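Long-range contacts in uncharacterized metal-dependent hydrolase (Pyrococcus horikoshii, PDB 3IGH), which is uncharacterised but belongs to the amidohydrolase family of metal-dependent enzymes and probably hydrolyses carbon-nitrogen bonds other than peptide bonds: residues A[83-88]-A[112-117]; A[100-104]-A[180-185]; A[325-329]-A[350-356]. All coordinates share one frame. Numbering follows the deposited sequence.

Contact 1: A[83-88]-A[112-117]. With SO4 (sulfate ion), chain I.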
ATOM      1  N   ARG A  83      35.050 -20.490   4.092  1.00 38.25           N
ATOM      2  CA  ARG A  83      35.572 -21.199   2.927  1.00 43.75           C
ATOM      3  C   ARG A  83      37.091 -21.142   2.942  1.00 38.38           C
ATOM      4  O   ARG A  83      37.677 -20.092   3.203  1.00 36.39           O
ATOM      5  CB  ARG A  83      35.047 -20.584   1.630  1.00 44.08           C
ATOM      6  CG  ARG A  83      33.571 -20.824   1.388  1.00 45.29           C
ATOM      7  CD  ARG A  83      33.115 -20.122   0.127  1.00 42.50           C
ATOM      8  NE  ARG A  83      33.272 -18.675   0.240  1.00 43.76           N
ATOM      9  CZ  ARG A  83      32.909 -17.810  -0.698  1.00 58.31           C
ATOM     10  NH1 ARG A  83      32.371 -18.239  -1.829  1.00 53.09           N
ATOM     11  NH2 ARG A  83      33.081 -16.512  -0.504  1.00 48.17           N
ATOM     12  N   GLY A  84      37.719 -22.287   2.707  1.00 41.45           N
ATOM     13  CA  GLY A  84      39.173 -22.357   2.696  1.00 45.54           C
ATOM     14  C   GLY A  84      39.860 -22.439   4.051  1.00 51.33           C
ATOM     15  O   GLY A  84      41.091 -22.478   4.100  1.00 52.91           O
ATOM     16  N   ALA A  85      39.091 -22.455   5.145  1.00 47.46           N
ATOM     17  CA  ALA A  85      39.658 -22.637   6.490  1.00 41.60           C
ATOM     18  C   ALA A  85      40.256 -24.039   6.599  1.00 39.04           C
ATOM     19  O   ALA A  85      39.595 -25.034   6.292  1.00 39.96           O
ATOM     20  CB  ALA A  85      38.604 -22.408   7.576  1.00 39.10           C
ATOM     21  N   LYS A  86      41.519 -24.098   7.012  1.00 46.00           N
ATOM     22  CA  LYS A  86      42.304 -25.325   6.926  1.00 53.40           C
ATOM     23  C   LYS A  86      42.467 -26.070   8.250  1.00 53.78           C
ATOM     24  O   LYS A  86      43.039 -27.161   8.274  1.00 49.93           O
ATOM     25  CB  LYS A  86      43.676 -25.032   6.301  1.00 58.12           C
ATOM     26  CG  LYS A  86      43.635 -24.657   4.815  1.00 64.74           C
ATOM     27  CD  LYS A  86      43.023 -25.769   3.955  1.00 59.94           C
ATOM     28  CE  LYS A  86      43.164 -25.468   2.469  1.00 76.59           C
ATOM     29  NZ  LYS A  86      42.360 -24.289   2.044  1.00 77.42           N
ATOM     30  N   SER A  87      41.965 -25.479   9.335  1.00 52.51           N
ATOM     31  CA  SER A  87      42.006 -26.091  10.671  1.00 51.04           C
ATOM     32  C   SER A  87      40.886 -25.552  11.547  1.00 50.06           C
ATOM     33  O   SER A  87      40.349 -24.478  11.272  1.00 45.03           O
ATOM     34  CB  SER A  87      43.343 -25.803  11.354  1.00 47.04           C
ATOM     35  OG  SER A  87      43.541 -24.407  11.503  1.00 50.61           O
ATOM     36  N   ILE A  88      40.554 -26.291  12.610  1.00 53.80           N
ATOM     37  CA  ILE A  88      39.612 -25.820  13.633  1.00 50.82           C
ATOM     38  C   ILE A  88      40.091 -24.487  14.208  1.00 52.63           C
ATOM     39  O   ILE A  88      39.298 -23.556  14.373  1.00 54.07           O
ATOM     40  CB  ILE A  88      39.390 -26.879  14.760  1.00 49.48           C
ATOM     41  CG1 ILE A  88      38.782 -28.173  14.196  1.00 53.03           C
ATOM     42  CG2 ILE A  88      38.519 -26.328  15.902  1.00 55.11           C
ATOM     43  CD1 ILE A  88      37.495 -27.999  13.384  1.00 46.43           C
ATOM     44  N   GLU A 112      38.687 -29.831   4.078  1.00 32.69           N
ATOM     45  CA  GLU A 112      39.700 -28.780   4.226  1.00 37.93           C
ATOM     46  C   GLU A 112      40.235 -28.678   5.653  1.00 40.74           C
ATOM     47  O   GLU A 112      41.425 -28.431   5.868  1.00 38.12           O
ATOM     48  CB  GLU A 112      39.128 -27.424   3.804  1.00 37.47           C
ATOM     49  CG  GLU A 112      38.730 -27.334   2.327  1.00 46.48           C
ATOM     50  CD  GLU A 112      38.228 -25.945   1.939  1.00 55.11           C
ATOM     51  OE1 GLU A 112      38.883 -25.292   1.103  1.00 54.14           O
ATOM     52  OE2 GLU A 112      37.185 -25.502   2.473  1.00 58.89           O
ATOM     53  N   LEU A 113      39.338 -28.856   6.620  1.00 39.16           N
ATOM     54  CA  LEU A 113      39.652 -28.726   8.041  1.00 39.54           C
ATOM     55  C   LEU A 113      40.457 -29.916   8.572  1.00 38.64           C
ATOM     56  O   LEU A 113      41.295 -29.759   9.461  1.00 46.91           O
ATOM     57  CB  LEU A 113      38.349 -28.608   8.847  1.00 32.84           C
ATOM     58  CG  LEU A 113      37.467 -27.366   8.656  1.00 35.81           C
ATOM     59  CD1 LEU A 113      36.108 -27.581   9.310  1.00 30.25           C
ATOM     60  CD2 LEU A 113      38.151 -26.129   9.205  1.00 36.19           C
ATOM     61  N   GLY A 114      40.194 -31.096   8.020  1.00 42.45           N
ATOM     62  CA  GLY A 114      40.796 -32.334   8.508  1.00 52.06           C
ATOM     63  C   GLY A 114      39.861 -33.158   9.374  1.00 52.77           C
ATOM     64  O   GLY A 114      40.123 -34.336   9.647  1.00 45.90           O
ATOM     65  N   GLU A 115      38.758 -32.527   9.780  1.00 46.29           N
ATOM     66  CA  GLU A 115      37.838 -33.041  10.795  1.00 48.23           C
ATOM     67  C   GLU A 115      36.580 -32.159  10.836  1.00 45.16           C
ATOM     68  O   GLU A 115      36.595 -31.033  10.343  1.00 46.50           O
ATOM     69  CB  GLU A 115      38.523 -33.036  12.173  1.00 42.77           C
ATOM     70  CG  GLU A 115      39.128 -31.688  12.570  1.00 39.58           C
ATOM     71  CD  GLU A 115      39.814 -31.711  13.931  1.00 61.23           C
ATOM     72  OE1 GLU A 115      40.811 -30.979  14.105  1.00 69.68           O
ATOM     73  OE2 GLU A 115      39.361 -32.453  14.831  1.00 65.78           O
ATOM     74  N   TRP A 116      35.504 -32.668  11.430  1.00 44.12           N
ATOM     75  CA  TRP A 116      34.271 -31.891  11.604  1.00 40.11           C
ATOM     76  C   TRP A 116      34.407 -30.905  12.761  1.00 42.66           C
ATOM     77  O   TRP A 116      35.023 -31.228  13.781  1.00 42.03           O
ATOM     78  CB  TRP A 116      33.091 -32.822  11.866  1.00 35.37           C
ATOM     79  CG  TRP A 116      32.603 -33.574  10.662  1.00 42.68           C
ATOM     80  CD1 TRP A 116      33.274 -34.541   9.962  1.00 43.89           C
ATOM     81  CD2 TRP A 116      31.322 -33.443  10.035  1.00 52.57           C
ATOM     82  NE1 TRP A 116      32.493 -35.012   8.932  1.00 47.60           N
ATOM     83  CE2 TRP A 116      31.289 -34.357   8.954  1.00 55.11           C
ATOM     84  CE3 TRP A 116      30.197 -32.642  10.278  1.00 61.58           C
ATOM     85  CZ2 TRP A 116      30.176 -34.485   8.114  1.00 54.77           C
ATOM     86  CZ3 TRP A 116      29.088 -32.775   9.448  1.00 52.00           C
ATOM     87  CH2 TRP A 116      29.086 -33.690   8.380  1.00 52.04           C
ATOM     88  N   PRO A 117      33.839 -29.691  12.618  1.00 42.23           N
ATOM     89  CA  PRO A 117      33.807 -28.829  13.798  1.00 35.78           C
ATOM     90  C   PRO A 117      32.716 -29.310  14.756  1.00 35.10           C
ATOM     91  O   PRO A 117      31.797 -30.023  14.337  1.00 38.71           O
ATOM     92  CB  PRO A 117      33.509 -27.433  13.229  1.00 41.18           C
ATOM     93  CG  PRO A 117      32.917 -27.661  11.890  1.00 35.71           C
ATOM     94  CD  PRO A 117      33.216 -29.058  11.438  1.00 39.29           C
TER
HETATM   95  S   SO4 I   8      32.920 -37.527   6.025  1.00 73.08           S
HETATM   96  O1  SO4 I   8      33.774 -37.487   7.214  1.00 68.57           O
HETATM   97  O2  SO4 I   8      32.837 -38.896   5.521  1.00 67.03           O
HETATM   98  O3  SO4 I   8      31.581 -37.061   6.380  1.00 82.79           O
HETATM   99  O4  SO4 I   8      33.485 -36.672   4.984  1.00 75.25           O
HETATM  100  O   HOH W   1      36.807 -25.244   5.530  1.00 33.94           O
HETATM  101  O   HOH W   2      41.813 -28.903  12.604  1.00 41.46           O

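Contact 2: A[100-104]-A[180-185]. With SO4 (sulfate ion), chain F; SO4 (sulfate ion), chain M.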
ATOM      1  N   GLY A 100      28.246  -8.863  16.005  1.00 59.66           N
ATOM      2  CA  GLY A 100      26.809  -9.010  16.185  1.00 56.39           C
ATOM      3  C   GLY A 100      26.394  -9.913  17.330  1.00 57.18           C
ATOM      4  O   GLY A 100      27.230 -10.571  17.957  1.00 55.88           O
ATOM      5  N   ARG A 101      25.085  -9.927  17.577  1.00 52.78           N
ATOM      6  CA  ARG A 101      24.478 -10.699  18.654  0.80 52.97           C
ATOM      7  C   ARG A 101      24.708 -12.199  18.468  1.00 50.78           C
ATOM      8  O   ARG A 101      25.131 -12.896  19.397  1.00 43.40           O
ATOM      9  CB  ARG A 101      22.984 -10.394  18.680  0.80 56.44           C
ATOM     10  CG  ARG A 101      22.260 -10.681  19.976  0.80 59.28           C
ATOM     11  CD  ARG A 101      20.873 -10.034  19.951  0.80 67.84           C
ATOM     12  NE  ARG A 101      19.930 -10.738  19.077  0.80 71.02           N
ATOM     13  CZ  ARG A 101      19.581 -10.354  17.848  0.80 72.12           C
ATOM     14  NH1 ARG A 101      20.094  -9.252  17.293  0.80 44.87           N
ATOM     15  NH2 ARG A 101      18.711 -11.089  17.166  0.80 55.72           N
ATOM     16  N   ILE A 102      24.428 -12.686  17.263  1.00 47.07           N
ATOM     17  CA  ILE A 102      24.601 -14.093  16.927  1.00 47.80           C
ATOM     18  C   ILE A 102      25.614 -14.146  15.802  1.00 46.66           C
ATOM     19  O   ILE A 102      25.532 -13.356  14.858  1.00 40.33           O
ATOM     20  CB  ILE A 102      23.277 -14.726  16.457  1.00 46.39           C
ATOM     21  CG1 ILE A 102      22.226 -14.639  17.558  1.00 54.71           C
ATOM     22  CG2 ILE A 102      23.463 -16.185  16.072  1.00 47.18           C
ATOM     23  CD1 ILE A 102      20.881 -14.379  17.019  1.00 49.90           C
ATOM     24  N   ILE A 103      26.575 -15.061  15.914  1.00 41.44           N
ATOM     25  CA  ILE A 103      27.598 -15.218  14.891  1.00 41.12           C
ATOM     26  C   ILE A 103      27.178 -16.309  13.920  1.00 38.15           C
ATOM     27  O   ILE A 103      27.144 -17.491  14.268  1.00 37.54           O
ATOM     28  CB  ILE A 103      28.996 -15.518  15.501  1.00 38.84           C
ATOM     29  CG1 ILE A 103      29.363 -14.475  16.574  1.00 41.68           C
ATOM     30  CG2 ILE A 103      30.060 -15.587  14.403  1.00 39.87           C
ATOM     31  CD1 ILE A 103      29.368 -13.010  16.094  1.00 39.67           C
ATOM     32  N   PHE A 104      26.825 -15.889  12.709  1.00 36.25           N
ATOM     33  CA  PHE A 104      26.456 -16.807  11.639  1.00 33.93           C
ATOM     34  C   PHE A 104      27.658 -16.975  10.713  1.00 32.00           C
ATOM     35  O   PHE A 104      28.335 -16.002  10.379  1.00 33.66           O
ATOM     36  CB  PHE A 104      25.256 -16.276  10.841  1.00 29.66           C
ATOM     37  CG  PHE A 104      23.945 -16.326  11.583  1.00 34.62           C
ATOM     38  CD1 PHE A 104      23.268 -17.532  11.754  1.00 38.79           C
ATOM     39  CD2 PHE A 104      23.369 -15.159  12.080  1.00 46.12           C
ATOM     40  CE1 PHE A 104      22.045 -17.579  12.427  1.00 38.89           C
ATOM     41  CE2 PHE A 104      22.145 -15.193  12.754  1.00 41.28           C
ATOM     42  CZ  PHE A 104      21.484 -16.407  12.927  1.00 34.68           C
ATOM     43  N   VAL A 180      14.169 -16.335  16.252  1.00 41.26           N
ATOM     44  CA  VAL A 180      15.471 -15.851  16.718  1.00 35.70           C
ATOM     45  C   VAL A 180      15.809 -14.440  16.199  1.00 39.93           C
ATOM     46  O   VAL A 180      16.243 -13.566  16.960  1.00 38.32           O
ATOM     47  CB  VAL A 180      16.601 -16.873  16.385  1.00 42.19           C
ATOM     48  CG1 VAL A 180      17.941 -16.331  16.761  1.00 34.12           C
ATOM     49  CG2 VAL A 180      16.355 -18.212  17.094  1.00 42.99           C
ATOM     50  N   LEU A 181      15.600 -14.221  14.903  1.00 31.35           N
ATOM     51  CA  LEU A 181      15.802 -12.910  14.314  1.00 31.93           C
ATOM     52  C   LEU A 181      14.621 -12.020  14.664  1.00 30.41           C
ATOM     53  O   LEU A 181      13.484 -12.491  14.708  1.00 34.53           O
ATOM     54  CB  LEU A 181      15.964 -13.021  12.790  1.00 30.36           C
ATOM     55  CG  LEU A 181      17.178 -13.798  12.258  1.00 37.22           C
ATOM     56  CD1 LEU A 181      17.106 -13.897  10.726  1.00 37.28           C
ATOM     57  CD2 LEU A 181      18.493 -13.150  12.708  1.00 38.00           C
ATOM     58  N   THR A 182      14.903 -10.748  14.940  1.00 30.19           N
ATOM     59  CA  THR A 182      13.855  -9.756  15.216  1.00 30.94           C
ATOM     60  C   THR A 182      13.580  -8.954  13.959  1.00 33.26           C
ATOM     61  O   THR A 182      14.368  -9.006  13.015  1.00 31.82           O
ATOM     62  CB  THR A 182      14.298  -8.758  16.298  1.00 35.32           C
ATOM     63  OG1 THR A 182      15.422  -8.016  15.815  1.00 35.26           O
ATOM     64  CG2 THR A 182      14.673  -9.488  17.596  1.00 36.31           C
ATOM     65  N   VAL A 183      12.485  -8.188  13.954  1.00 31.80           N
ATOM     66  CA  VAL A 183      12.207  -7.258  12.854  1.00 27.81           C
ATOM     67  C   VAL A 183      13.378  -6.296  12.620  1.00 31.35           C
ATOM     68  O   VAL A 183      13.755  -6.044  11.466  1.00 28.50           O
ATOM     69  CB  VAL A 183      10.870  -6.488  13.061  1.00 31.14           C
ATOM     70  CG1 VAL A 183      10.656  -5.442  11.959  1.00 31.85           C
ATOM     71  CG2 VAL A 183       9.711  -7.474  13.078  1.00 33.83           C
ATOM     72  N   GLU A 184      13.975  -5.807  13.713  1.00 30.76           N
ATOM     73  CA  GLU A 184      15.129  -4.909  13.630  0.50 29.30           C
ATOM     74  C   GLU A 184      16.305  -5.559  12.888  1.00 31.05           C
ATOM     75  O   GLU A 184      17.014  -4.882  12.136  1.00 31.56           O
ATOM     76  CB  GLU A 184      15.572  -4.429  15.023  0.50 31.94           C
ATOM     77  CG  GLU A 184      14.445  -3.908  15.915  0.50 36.30           C
ATOM     78  CD  GLU A 184      13.856  -4.987  16.811  0.50 44.33           C
ATOM     79  OE1 GLU A 184      12.794  -5.546  16.451  0.50 27.05           O
ATOM     80  OE2 GLU A 184      14.460  -5.286  17.869  0.50 49.47           O
ATOM     81  N   ASP A 185      16.509  -6.865  13.095  1.00 31.89           N
ATOM     82  CA  ASP A 185      17.535  -7.620  12.360  1.00 29.96           C
ATOM     83  C   ASP A 185      17.242  -7.637  10.859  1.00 33.91           C
ATOM     84  O   ASP A 185      18.140  -7.414  10.044  1.00 30.52           O
ATOM     85  CB  ASP A 185      17.624  -9.062  12.844  1.00 29.41           C
ATOM     86  CG  ASP A 185      18.183  -9.174  14.248  1.00 38.69           C
ATOM     87  OD1 ASP A 185      18.967  -8.299  14.668  1.00 33.25           O
ATOM     88  OD2 ASP A 185      17.826 -10.144  14.926  1.00 35.33           O
TER
HETATM   89  S   SO4 F   5      10.362  -8.687  17.108  0.75 48.67           S
HETATM   90  O1  SO4 F   5      10.600  -7.249  17.041  0.75 45.78           O
HETATM   91  O2  SO4 F   5      11.199  -9.277  18.144  0.75 57.90           O
HETATM   92  O3  SO4 F   5       8.958  -8.928  17.415  0.75 59.99           O
HETATM   93  O4  SO4 F   5      10.668  -9.282  15.825  0.75 61.71           O
HETATM   94  S   SO4 M  12      29.451  -6.794  18.660  0.50 82.96           S
HETATM   95  O1  SO4 M  12      30.032  -6.307  19.907  0.50 73.25           O
HETATM   96  O2  SO4 M  12      30.426  -7.627  17.964  0.50 80.17           O
HETATM   97  O3  SO4 M  12      28.260  -7.583  18.957  0.50 82.21           O
HETATM   98  O4  SO4 M  12      29.088  -5.663  17.809  0.50 74.47           O

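Contact 3: A[325-329]-A[350-356]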
ATOM      1  N   LEU A 325       2.735 -26.152 -14.794  1.00 30.01           N
ATOM      2  CA  LEU A 325       1.913 -25.803 -15.944  1.00 31.02           C
ATOM      3  C   LEU A 325       0.458 -26.292 -15.767  1.00 33.18           C
ATOM      4  O   LEU A 325      -0.472 -25.608 -16.191  1.00 31.48           O
ATOM      5  CB  LEU A 325       2.536 -26.306 -17.255  1.00 26.52           C
ATOM      6  CG  LEU A 325       3.877 -25.674 -17.691  1.00 31.60           C
ATOM      7  CD1 LEU A 325       4.460 -26.389 -18.900  1.00 33.12           C
ATOM      8  CD2 LEU A 325       3.746 -24.188 -17.982  1.00 36.24           C
ATOM      9  N   ASP A 326       0.281 -27.437 -15.102  1.00 31.82           N
ATOM     10  CA  ASP A 326      -1.054 -27.961 -14.754  1.00 32.49           C
ATOM     11  C   ASP A 326      -1.823 -26.980 -13.863  1.00 36.23           C
ATOM     12  O   ASP A 326      -3.015 -26.739 -14.083  1.00 33.41           O
ATOM     13  CB  ASP A 326      -0.951 -29.322 -14.046  1.00 30.98           C
ATOM     14  CG  ASP A 326      -0.662 -30.480 -15.002  1.00 33.64           C
ATOM     15  OD1 ASP A 326      -0.672 -30.285 -16.229  1.00 33.79           O
ATOM     16  OD2 ASP A 326      -0.413 -31.601 -14.511  1.00 38.53           O
ATOM     17  N   VAL A 327      -1.127 -26.398 -12.882  1.00 33.48           N
ATOM     18  CA  VAL A 327      -1.715 -25.418 -11.964  1.00 30.68           C
ATOM     19  C   VAL A 327      -2.195 -24.185 -12.732  1.00 31.40           C
ATOM     20  O   VAL A 327      -3.344 -23.754 -12.576  1.00 29.40           O
ATOM     21  CB  VAL A 327      -0.728 -25.036 -10.823  1.00 28.60           C
ATOM     22  CG1 VAL A 327      -1.312 -23.964  -9.913  1.00 25.17           C
ATOM     23  CG2 VAL A 327      -0.394 -26.268  -9.997  1.00 26.51           C
ATOM     24  N   PHE A 328      -1.331 -23.651 -13.597  1.00 26.72           N
ATOM     25  CA  PHE A 328      -1.673 -22.478 -14.393  1.00 31.76           C
ATOM     26  C   PHE A 328      -2.775 -22.739 -15.443  1.00 30.94           C
ATOM     27  O   PHE A 328      -3.613 -21.863 -15.710  1.00 34.18           O
ATOM     28  CB  PHE A 328      -0.404 -21.839 -15.004  1.00 26.02           C
ATOM     29  CG  PHE A 328       0.514 -21.198 -13.965  1.00 25.86           C
ATOM     30  CD1 PHE A 328      -0.009 -20.594 -12.825  1.00 28.44           C
ATOM     31  CD2 PHE A 328       1.896 -21.185 -14.147  1.00 31.45           C
ATOM     32  CE1 PHE A 328       0.824 -19.995 -11.874  1.00 31.25           C
ATOM     33  CE2 PHE A 328       2.740 -20.595 -13.203  1.00 29.34           C
ATOM     34  CZ  PHE A 328       2.211 -19.999 -12.071  1.00 29.16           C
ATOM     35  N   GLU A 329      -2.806 -23.951 -15.991  1.00 34.53           N
ATOM     36  CA  GLU A 329      -3.845 -24.310 -16.943  1.00 35.52           C
ATOM     37  C   GLU A 329      -5.214 -24.362 -16.267  1.00 36.36           C
ATOM     38  O   GLU A 329      -6.162 -23.746 -16.759  1.00 30.96           O
ATOM     39  CB  GLU A 329      -3.545 -25.646 -17.622  1.00 36.75           C
ATOM     40  CG  GLU A 329      -4.555 -26.004 -18.703  1.00 36.82           C
ATOM     41  CD  GLU A 329      -4.680 -27.505 -18.935  1.00 61.71           C
ATOM     42  OE1 GLU A 329      -5.554 -27.896 -19.733  1.00 54.73           O
ATOM     43  OE2 GLU A 329      -3.915 -28.294 -18.331  1.00 53.05           O
ATOM     44  N   ARG A 350       3.688 -25.783 -24.813  1.00 36.80           N
ATOM     45  CA  ARG A 350       2.757 -25.613 -23.697  1.00 37.73           C
ATOM     46  C   ARG A 350       3.025 -24.303 -22.951  1.00 38.47           C
ATOM     47  O   ARG A 350       2.087 -23.568 -22.629  1.00 33.42           O
ATOM     48  CB  ARG A 350       2.801 -26.807 -22.750  1.00 37.16           C
ATOM     49  CG  ARG A 350       1.625 -26.822 -21.802  1.00 34.15           C
ATOM     50  CD  ARG A 350       1.532 -28.091 -21.012  1.00 34.81           C
ATOM     51  NE  ARG A 350       0.380 -28.015 -20.123  1.00 37.87           N
ATOM     52  CZ  ARG A 350       0.282 -28.642 -18.958  1.00 35.29           C
ATOM     53  NH1 ARG A 350      -0.823 -28.507 -18.232  1.00 38.32           N
ATOM     54  NH2 ARG A 350       1.280 -29.405 -18.519  1.00 37.76           N
ATOM     55  N   VAL A 351       4.305 -24.002 -22.723  1.00 36.58           N
ATOM     56  CA  VAL A 351       4.730 -22.702 -22.172  1.00 39.38           C
ATOM     57  C   VAL A 351       4.177 -21.550 -23.024  1.00 37.81           C
ATOM     58  O   VAL A 351       3.586 -20.598 -22.497  1.00 34.73           O
ATOM     59  CB  VAL A 351       6.286 -22.620 -22.029  1.00 37.42           C
ATOM     60  CG1 VAL A 351       6.768 -21.178 -21.878  1.00 35.01           C
ATOM     61  CG2 VAL A 351       6.762 -23.471 -20.840  1.00 38.08           C
ATOM     62  N   LYS A 352       4.336 -21.671 -24.342  1.00 40.80           N
ATOM     63  CA  LYS A 352       3.831 -20.679 -25.294  1.00 38.44           C
ATOM     64  C   LYS A 352       2.316 -20.502 -25.188  1.00 41.20           C
ATOM     65  O   LYS A 352       1.824 -19.375 -25.079  1.00 39.31           O
ATOM     66  CB  LYS A 352       4.216 -21.064 -26.727  1.00 39.36           C
ATOM     67  CG  LYS A 352       3.835 -20.024 -27.773  1.00 44.89           C
ATOM     68  CD  LYS A 352       4.265 -20.453 -29.161  1.00 57.50           C
ATOM     69  CE  LYS A 352       4.064 -19.330 -30.163  1.00 79.31           C
ATOM     70  NZ  LYS A 352       4.672 -19.663 -31.483  1.00 93.85           N
ATOM     71  N   ASN A 353       1.595 -21.622 -25.199  1.00 37.34           N
ATOM     72  CA  ASN A 353       0.134 -21.608 -25.182  1.00 39.46           C
ATOM     73  C   ASN A 353      -0.478 -21.047 -23.905  1.00 38.53           C
ATOM     74  O   ASN A 353      -1.504 -20.371 -23.958  1.00 39.74           O
ATOM     75  CB  ASN A 353      -0.412 -23.006 -25.476  1.00 40.00           C
ATOM     76  CG  ASN A 353      -0.176 -23.432 -26.926  1.00 53.29           C
ATOM     77  OD1 ASN A 353       0.003 -22.594 -27.815  1.00 58.67           O
ATOM     78  ND2 ASN A 353      -0.165 -24.740 -27.164  1.00 50.09           N
ATOM     79  N   LEU A 354       0.161 -21.309 -22.765  1.00 37.93           N
ATOM     80  CA  LEU A 354      -0.339 -20.821 -21.475  1.00 30.87           C
ATOM     81  C   LEU A 354       0.099 -19.399 -21.166  1.00 33.07           C
ATOM     82  O   LEU A 354      -0.348 -18.812 -20.178  1.00 35.10           O
ATOM     83  CB  LEU A 354       0.071 -21.767 -20.334  1.00 32.79           C
ATOM     84  CG  LEU A 354      -0.525 -23.178 -20.376  1.00 40.04           C
ATOM     85  CD1 LEU A 354       0.098 -24.076 -19.322  1.00 33.20           C
ATOM     86  CD2 LEU A 354      -2.032 -23.143 -20.212  1.00 43.32           C
ATOM     87  N   LYS A 355       0.993 -18.861 -21.996  1.00 33.20           N
ATOM     88  CA  LYS A 355       1.449 -17.475 -21.891  1.00 33.85           C
ATOM     89  C   LYS A 355       2.151 -17.178 -20.557  1.00 33.25           C
ATOM     90  O   LYS A 355       2.069 -16.064 -20.045  1.00 34.25           O
ATOM     91  CB  LYS A 355       0.285 -16.492 -22.126  1.00 36.95           C
ATOM     92  CG  LYS A 355      -0.306 -16.522 -23.533  1.00 43.75           C
ATOM     93  CD  LYS A 355      -1.451 -15.523 -23.642  1.00 49.98           C
ATOM     94  CE  LYS A 355      -1.641 -15.038 -25.076  1.00 82.86           C
ATOM     95  NZ  LYS A 355      -2.298 -16.053 -25.942  1.00 80.99           N
ATOM     96  N   VAL A 356       2.850 -18.170 -20.008  1.00 32.57           N
ATOM     97  CA  VAL A 356       3.507 -17.990 -18.711  1.00 35.68           C
ATOM     98  C   VAL A 356       4.741 -17.090 -18.845  1.00 31.71           C
ATOM     99  O   VAL A 356       5.314 -16.956 -19.937  1.00 32.88           O
ATOM    100  CB  VAL A 356       3.868 -19.334 -18.011  1.00 36.39           C
ATOM    101  CG1 VAL A 356       2.608 -20.152 -17.714  1.00 31.51           C
ATOM    102  CG2 VAL A 356       4.859 -20.144 -18.834  1.00 39.62           C
TER

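Contact 1: A[83-88]-A[112-117]
Three backbone carbonyl oxygens crowd together here with no hydrogen bond among them: Lys86 O sits 3.2 Å from Glu112 O and 3.3 Å from Leu113 O, acceptor facing acceptor. A CA-H...O contact, Lys86 CA to Glu112 O at 3.4 Å, offers some compensation. One direct hydrogen bond crosses between the segments, from Gly84 N to Glu112 OE2 (3.3 Å). Lys86 curls its chain back so that NZ donates to Gly84 O (3.0 Å) and also makes a long salt bridge, 3.7 Å, to Glu112 OE1. Water 1 lies within hydrogen-bonding reach of Ala85 O and Glu112 OE2; water 2 accepts from Ile88 N and lies near Glu115 OE1 and Leu113 O. Beneath this polar layer Leu113 packs CD2 on Ala85 CB (4.1 Å), and Ile88 CD1 meets Pro117 CB at 4.0 Å; Leu91 and Trp108 also touch Leu113. Ser87 turns away to N-cap helix 88-96 through Glu90 N. At the far edge, Trp116 NE1 and Gln110 bind a sulfate, probably from the crystallisation liquor. With one direct hydrogen bond and one long salt bridge, the chemistry implies a partly hydrated loop-to-helix-end junction, an apolar patch around Leu113 and Ile88 beside polar contacts largely through Glu112 and water.

Contact 2: A[100-104]-A[180-185]
Arg101 gives up more surface than any other residue in this contact. It stretches from the loop ahead of strand 103-108, and in the conformer given (two were deposited) its guanidinium meets the carboxylate of Asp185 end-on. NH1 donates to Asp185 OD1 at 3.0 Å and NH2 to Asp185 OD2 at 2.6 Å, both nearly straight, so this is a bidentate salt bridge with the acid in the plane of the guanidinium. The backbones stay well apart, the CA atoms of Arg101 and Asp185 being 9.9 Å from each other, and side chains, above all that of Arg101, do the joining.

Val180, the last residue of helix 166-180, comes next. Its CG1 lies 3.5 Å from Ile102 CD1, a tight apolar touch beside the charged pair. Leu181 follows, with CD2 4.2 Å from Phe104 CE2; Met75 and Ile176 touch both of these residues, so the pair belongs to a larger apolar cluster formed with helices 70-78 and 166-180.

Asp185 has a second task. Its OD2 accepts from Thr182 N (3.0 Å), while Asp185 N donates to Thr182 OG1 (3.1 Å). Val183 N, in the same first turn, donates to O4 of the chain F sulfate at 2.8 Å, an ion probably from the crystallisation liquor. The reciprocal Thr182 and Asp185 bonds make a capping box at the start of helix 183-199, the helix leading into barrel strand 202-210. Arg101 thus ties the six-stranded sheet inserted after barrel strand 58-68 to a capped helix of the amidohydrolase TIM barrel.

Contact 3: A[325-329]-A[350-356]
Arg350 reaches across to the other helix with chi1, chi2 and chi3 all near t, an almost fully extended chain that lays one face of its guanidinium over the backbone of Leu325. At its tip NH1 bonds Asp326 OD1 at 2.7 Å and, weakly, Glu329 OE2 at 3.1 Å, while NH2 makes a weak bond to Asp326 OD1, also 3.1 Å. The CA-to-CB bond of Asp326 points away, yet its m rotamer brings the carboxylate back to the arginine; Glu329, t at both chi1 and chi2, stretches out to complete the salt-bridge network. Asp326 OD2 has a further partner in Arg294. Leu325 and Leu354 both adopt the mt rotamer and pack against each other, Leu325 CD2 lying 3.9 Å from Leu354 CD1. With chi1 at m, Phe328 places CD2 3.8 Å from Val356 CG1. The short helical segments run nearly parallel, 24° apart with axes 10.9 Å from each other, and a Schellman motif at Lys355 ends the second helix, turning the chain toward strand 357-360. These are consecutive beta-alpha units of the barrel: Ile337 of strand 336-337 underlies Leu325, Phe328 and Val356, with helix 294-305 packing on Val327 and helix 386-392 on Val351.

Overall arrangement
Contacts 1 and 2 are linked through the chain but do not touch: strand 103-108 starts within contact 2 and leads into helix 110-113 of contact 1. Their segments alternate along the chain, and their centres are 25 Å apart, nearest atoms about 10 Å. Contact 3 lies across the chain's centre from both, its centre 47 Å from that of contact 1 and 41 Å from that of contact 2. Amidohydrolases carry their active site at the C-terminal ends of the barrel strands. Contact 2 holds the start of a barrel helix, at that end of the barrel; contact 3 gathers helix ends near the opposite rim. Contact 1 belongs to the insertion, and none of the three contains a metal.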